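Local coordinates for uncharacterized protein VPA0106 (PDB 3U07) that is of unknown function but combines DUF1254 and DUF1214 family regions in one chain and is probably exported by way of a signal sequence, at residues T77-D81 with F347-Y353; M277-L283 with I297-G301. The protein carries 2 engineered substitutions. All blocks are in the same frame, centred on the assembly; numbering follows the deposited sequence.

Interaction 1 (T77-D81 with F347-Y353)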
loop_
_atom_site.group_PDB
_atom_site.type_symbol
_atom_site.label_atom_id
_atom_site.label_comp_id
_atom_site.label_asym_id
_atom_site.label_seq_id
_atom_site.Cartn_x
_atom_site.Cartn_y
_atom_site.Cartn_z
ATOM N N THR A 77 -11.788 -5.581 1.775
ATOM C CA THR A 77 -11.451 -5.000 3.076
ATOM C C THR A 77 -10.811 -3.623 2.874
ATOM O O THR A 77 -9.692 -3.371 3.333
ATOM C CB THR A 77 -10.463 -5.893 3.865
ATOM O OG1 THR A 77 -10.924 -7.247 3.852
ATOM C CG2 THR A 77 -10.362 -5.426 5.309
ATOM N N ILE A 78 -11.532 -2.734 2.191
ATOM C CA ILE A 78 -11.038 -1.389 1.907
ATOM C C ILE A 78 -11.502 -0.334 2.913
ATOM O O ILE A 78 -12.578 -0.444 3.508
ATOM C CB ILE A 78 -11.457 -0.932 0.488
ATOM C CG1 ILE A 78 -10.673 0.325 0.090
ATOM C CG2 ILE A 78 -12.960 -0.674 0.448
ATOM C CD1 ILE A 78 -11.023 0.873 -1.283
ATOM N N ASN A 79 -10.672 0.695 3.070
ATOM C CA ASN A 79 -10.902 1.811 3.989
ATOM C C ASN A 79 -12.264 2.484 3.923
ATOM O O ASN A 79 -12.791 2.740 2.841
ATOM C CB ASN A 79 -9.849 2.898 3.760
ATOM C CG ASN A 79 -8.452 2.451 4.129
ATOM O OD1 ASN A 79 -8.109 1.276 4.002
ATOM N ND2 ASN A 79 -7.626 3.398 4.566
ATOM N N ASN A 80 -12.818 2.772 5.095
ATOM C CA ASN A 80 -14.086 3.485 5.209
ATOM C C ASN A 80 -13.631 4.839 5.757
ATOM O O ASN A 80 -14.440 5.698 6.126
ATOM C CB ASN A 80 -15.018 2.791 6.210
ATOM C CG ASN A 80 -16.404 3.423 6.258
ATOM O OD1 ASN A 80 -16.988 3.740 5.220
ATOM N ND2 ASN A 80 -16.943 3.587 7.463
ATOM N N ASP A 81 -12.308 5.013 5.781
ATOM C CA ASP A 81 -11.672 6.224 6.293
ATOM C C ASP A 81 -11.333 7.292 5.256
ATOM O O ASP A 81 -11.411 8.486 5.549
ATOM C CB ASP A 81 -10.365 5.878 7.029
ATOM C CG ASP A 81 -10.523 4.755 8.040
ATOM O OD1 ASP A 81 -11.621 4.610 8.618
ATOM O OD2 ASP A 81 -9.534 4.027 8.275
ATOM N N PHE A 347 -4.750 9.440 13.863
ATOM C CA PHE A 347 -6.064 8.943 14.264
ATOM C C PHE A 347 -6.155 7.436 14.095
ATOM O O PHE A 347 -5.254 6.811 13.538
ATOM C CB PHE A 347 -7.169 9.626 13.446
ATOM C CG PHE A 347 -7.279 9.139 12.020
ATOM C CD1 PHE A 347 -8.204 8.154 11.676
ATOM C CD2 PHE A 347 -6.490 9.696 11.013
ATOM C CE1 PHE A 347 -8.350 7.736 10.346
ATOM C CE2 PHE A 347 -6.624 9.284 9.677
ATOM C CZ PHE A 347 -7.558 8.302 9.346
ATOM N N TRP A 348 -7.237 6.850 14.594
ATOM C CA TRP A 348 -7.436 5.415 14.464
ATOM C C TRP A 348 -8.903 5.101 14.216
ATOM O O TRP A 348 -9.768 5.970 14.357
ATOM C CB TRP A 348 -6.936 4.680 15.711
ATOM C CG TRP A 348 -7.527 5.161 16.993
ATOM C CD1 TRP A 348 -6.994 6.080 17.848
ATOM C CD2 TRP A 348 -8.772 4.748 17.574
ATOM N NE1 TRP A 348 -7.824 6.265 18.927
ATOM C CE2 TRP A 348 -8.924 5.462 18.783
ATOM C CE3 TRP A 348 -9.773 3.845 17.188
ATOM C CZ2 TRP A 348 -10.038 5.302 19.615
ATOM C CZ3 TRP A 348 -10.884 3.687 18.014
ATOM C CH2 TRP A 348 -11.005 4.413 19.214
ATOM N N SER A 349 -9.180 3.857 13.840
ATOM C CA SER A 349 -10.545 3.444 13.549
ATOM C C SER A 349 -10.672 1.924 13.566
ATOM O O SER A 349 -9.679 1.208 13.484
ATOM C CB SER A 349 -10.944 3.953 12.163
ATOM O OG SER A 349 -10.102 3.385 11.165
ATOM N N VAL A 350 -11.901 1.439 13.698
ATOM C CA VAL A 350 -12.161 0.009 13.662
ATOM C C VAL A 350 -13.352 -0.102 12.718
ATOM O O VAL A 350 -14.351 0.595 12.881
ATOM C CB VAL A 350 -12.473 -0.580 15.076
ATOM C CG1 VAL A 350 -12.026 0.382 16.146
ATOM C CG2 VAL A 350 -13.935 -0.930 15.213
ATOM N N THR A 351 -13.227 -0.955 11.710
ATOM C CA THR A 351 -14.280 -1.118 10.713
ATOM C C THR A 351 -14.786 -2.555 10.664
ATOM O O THR A 351 -14.022 -3.497 10.865
ATOM C CB THR A 351 -13.757 -0.708 9.309
ATOM O OG1 THR A 351 -13.188 0.608 9.380
ATOM C CG2 THR A 351 -14.885 -0.715 8.282
ATOM N N ILE A 352 -16.074 -2.714 10.385
ATOM C CA ILE A 352 -16.688 -4.034 10.322
ATOM C C ILE A 352 -16.881 -4.533 8.895
ATOM O O ILE A 352 -17.377 -3.807 8.036
ATOM C CB ILE A 352 -18.063 -4.031 11.029
ATOM C CG1 ILE A 352 -17.888 -3.607 12.489
ATOM C CG2 ILE A 352 -18.715 -5.408 10.926
ATOM C CD1 ILE A 352 -16.866 -4.439 13.254
ATOM N N TYR A 353 -16.493 -5.783 8.659
ATOM C CA TYR A 353 -16.620 -6.406 7.345
ATOM C C TYR A 353 -17.248 -7.793 7.488
ATOM O O TYR A 353 -17.049 -8.470 8.500
ATOM C CB TYR A 353 -15.241 -6.563 6.696
ATOM C CG TYR A 353 -14.480 -5.273 6.492
ATOM C CD1 TYR A 353 -14.574 -4.564 5.292
ATOM C CD2 TYR A 353 -13.659 -4.764 7.497
ATOM C CE1 TYR A 353 -13.865 -3.381 5.100
ATOM C CE2 TYR A 353 -12.947 -3.582 7.316
ATOM C CZ TYR A 353 -13.054 -2.897 6.118
ATOM O OH TYR A 353 -12.344 -1.733 5.943
#
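Thr77 lies across the ring of Tyr353. Its CG2 is centred over one ring face, 3.8 Å from the ring centroid and 13° off the ring normal, a CH-pi contact. Thr77 CA lies on the same side of the ring, displaced toward its rim, 3.5 Å from Tyr353 CE1. The phenol then reaches Ile78: Tyr353 OH donates to Ile78 O at 2.8 Å. The oxygen approaches in the plane of the ring, but the hydroxyl stands 67° out of the carbonyl plane, well away from a lone-pair direction. At the other end of the loop Ser349 OG faces the carboxylate of Asp81, 3.0 Å from its OD2 and 3.2 Å from its OD1. Between these polar points Asn80 CB meets Thr351 CG2 at 4.1 Å; beyond Ser349, Asp81 CB comes to the edge of the Phe347 ring, 4.3 Å from CE1.

A second shell fixes these groups. With chi1 at -48°, Thr77 turns OG1 beside its backbone N, where it hydrogen-bonds to Tyr409 OH, and leaves CG2 to cover Tyr353. Tyr353 OH is also bonded to Arg413 NH1, whose charge would probably make the phenol a stronger donor to Ile78 O. Asp81 OD2 is bonded to Tyr415 OH. Asn80 ND2 bonds to Ser369 OG.

The alternation of strand 347-354 decides who takes part. Phe347, Ser349, Thr351 and Tyr353 face the loop 77-81, whereas Trp348 meets Phe339 and Tyr383 of a second sheet from the opposite face. A DUF1254-region loop thus lies on the outer face of the 315-319/408-417/347-354/369-371 sheet, joining the two family regions over one layer of a two-layer beta domain.

Interaction 2 (M277-L283 with I297-G301)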
loop_
_atom_site.group_PDB
_atom_site.type_symbol
_atom_site.label_atom_id
_atom_site.label_comp_id
_atom_site.label_asym_id
_atom_site.label_seq_id
_atom_site.Cartn_x
_atom_site.Cartn_y
_atom_site.Cartn_z
HETATM N N MSE A 277 5.456 -14.247 9.840
HETATM C CA MSE A 277 5.790 -12.823 9.811
HETATM C C MSE A 277 4.920 -11.971 10.727
HETATM O O MSE A 277 3.701 -11.937 10.572
HETATM C CB MSE A 277 5.691 -12.291 8.385
HETATM C CG MSE A 277 6.929 -11.552 7.958
HETATM SE SE MSE A 277 8.264 -12.728 7.243
HETATM C CE MSE A 277 8.878 -13.672 8.816
ATOM N N THR A 278 5.555 -11.256 11.657
ATOM C CA THR A 278 4.816 -10.425 12.608
ATOM C C THR A 278 5.182 -8.937 12.632
ATOM O O THR A 278 4.369 -8.107 13.041
ATOM C CB THR A 278 4.977 -10.965 14.039
ATOM O OG1 THR A 278 6.324 -10.758 14.478
ATOM C CG2 THR A 278 4.673 -12.456 14.082
ATOM N N ASP A 279 6.396 -8.599 12.204
ATOM C CA ASP A 279 6.854 -7.207 12.211
ATOM C C ASP A 279 6.732 -6.515 10.848
ATOM O O ASP A 279 7.600 -6.670 9.983
ATOM C CB ASP A 279 8.306 -7.147 12.678
ATOM C CG ASP A 279 8.765 -5.736 12.947
ATOM O OD1 ASP A 279 8.168 -4.803 12.364
ATOM O OD2 ASP A 279 9.721 -5.559 13.730
ATOM N N ALA A 280 5.671 -5.732 10.672
ATOM C CA ALA A 280 5.420 -5.034 9.412
ATOM C C ALA A 280 6.583 -4.169 8.921
ATOM O O ALA A 280 6.747 -3.962 7.719
ATOM C CB ALA A 280 4.155 -4.182 9.534
ATOM N N ARG A 281 7.390 -3.662 9.845
ATOM C CA ARG A 281 8.517 -2.813 9.474
ATOM C C ARG A 281 9.565 -3.546 8.634
ATOM O O ARG A 281 10.406 -2.922 7.988
ATOM C CB ARG A 281 9.172 -2.243 10.735
ATOM C CG ARG A 281 8.233 -1.419 11.606
ATOM C CD ARG A 281 8.929 -1.031 12.897
ATOM N NE ARG A 281 9.403 -2.207 13.624
ATOM C CZ ARG A 281 10.173 -2.151 14.706
ATOM N NH1 ARG A 281 10.553 -0.976 15.185
ATOM N NH2 ARG A 281 10.566 -3.266 15.307
ATOM N N THR A 282 9.517 -4.874 8.643
ATOM C CA THR A 282 10.469 -5.659 7.874
ATOM C C THR A 282 9.878 -6.045 6.532
ATOM O O THR A 282 10.580 -6.578 5.679
ATOM C CB THR A 282 10.845 -6.971 8.594
ATOM O OG1 THR A 282 9.692 -7.815 8.670
ATOM C CG2 THR A 282 11.359 -6.691 10.004
ATOM N N LEU A 283 8.591 -5.757 6.348
ATOM C CA LEU A 283 7.868 -6.124 5.133
ATOM C C LEU A 283 7.536 -5.001 4.171
ATOM O O LEU A 283 7.462 -5.216 2.961
ATOM C CB LEU A 283 6.553 -6.800 5.512
ATOM C CG LEU A 283 6.629 -7.960 6.499
ATOM C CD1 LEU A 283 5.219 -8.373 6.900
ATOM C CD2 LEU A 283 7.384 -9.112 5.873
ATOM N N ILE A 297 12.093 -12.127 3.299
ATOM C CA ILE A 297 11.247 -11.345 4.194
ATOM C C ILE A 297 10.680 -10.135 3.431
ATOM O O ILE A 297 9.494 -9.821 3.551
ATOM C CB ILE A 297 12.031 -10.883 5.448
ATOM C CG1 ILE A 297 12.572 -12.112 6.188
ATOM C CG2 ILE A 297 11.111 -10.077 6.376
ATOM C CD1 ILE A 297 13.437 -11.795 7.382
ATOM N N PHE A 298 11.511 -9.464 2.637
ATOM C CA PHE A 298 11.042 -8.317 1.859
ATOM C C PHE A 298 9.913 -8.782 0.937
ATOM O O PHE A 298 8.890 -8.106 0.779
ATOM C CB PHE A 298 12.181 -7.743 1.007
ATOM C CG PHE A 298 11.766 -6.581 0.142
ATOM C CD1 PHE A 298 11.623 -5.307 0.685
ATOM C CD2 PHE A 298 11.503 -6.764 -1.216
ATOM C CE1 PHE A 298 11.223 -4.233 -0.108
ATOM C CE2 PHE A 298 11.100 -5.693 -2.021
ATOM C CZ PHE A 298 10.960 -4.424 -1.462
ATOM N N ALA A 299 10.111 -9.952 0.336
ATOM C CA ALA A 299 9.131 -10.541 -0.571
ATOM C C ALA A 299 7.777 -10.791 0.100
ATOM O O ALA A 299 6.734 -10.719 -0.557
ATOM C CB ALA A 299 9.677 -11.854 -1.144
ATOM N N GLU A 300 7.779 -11.097 1.397
ATOM C CA GLU A 300 6.511 -11.342 2.084
ATOM C C GLU A 300 5.675 -10.063 2.119
ATOM O O GLU A 300 4.456 -10.105 2.312
ATOM C CB GLU A 300 6.747 -11.860 3.514
ATOM C CG GLU A 300 7.356 -13.274 3.615
ATOM C CD GLU A 300 6.446 -14.380 3.067
ATOM O OE1 GLU A 300 5.236 -14.140 2.874
ATOM O OE2 GLU A 300 6.949 -15.502 2.841
ATOM N N GLY A 301 6.332 -8.921 1.932
ATOM C CA GLY A 301 5.611 -7.659 1.925
ATOM C C GLY A 301 4.617 -7.669 0.782
ATOM O O GLY A 301 3.484 -7.207 0.921
#
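Leu283 and Gly301 bring their backbones together closely, with 4.2 Å between the two CA atoms. The missing side chain at Gly301 lets Leu283 O come to 3.2 Å from Gly301 CA, a CA-H...O contact with 146° at the hydrogen. Leu283 CD2 fits against the helix beside it, 3.2 Å from Ile297 O and 3.7 Å from Glu300 CB, the Leu283 and Glu300 side chains running side by side. Ile297 CG2 adds to this patch, 3.5 Å from Thr282 OG1. Met277, present as selenomethionine and bent at chi2 (86°) and chi3 (-71°), completes it, crossing Ile297 and Glu300 at about a right angle, its SE 3.8 Å from Glu300 CG and 4.0 Å from Ile297 CG2. No hydrogen bond spans the contact.

The loose side begins at Asp279 and Arg281, which do not touch segment 297-301. Arg281 grips the carboxylate of Asp279 side-on through NE and NH2, in a salt bridge on the solvent side, beside helix 419-423, while Thr282 N and OG1 both bond to Asp279 O.

Asp279 OD1 also accepts from Arg281 N, closing an Asx turn; the loop so shaped, between helices 253-273 and 287-290, folds back on helix 295-305, where Gly301 admits its carbonyl.

Interaction 2 is nested inside the loop closed by interaction 1, yet the two do not touch: their centres lie 22 Å apart and their nearest atoms about 14 Å. They share no helix or strand. Interaction 1 brings together distant parts of the chain, a loop and a sheet face, and depends on directed polar groups: a phenol, a carboxylate and hydroxyls, many with second partners. Interaction 2 is local, a loop folding back on a helix only 14 residues later, and is mainly apolar, with no hydrogen bond across it and a partly exposed ion pair within the loop. Interaction 1's strand is buried, as are Phe298, Glu300 and Gly301; the loops are mostly more exposed.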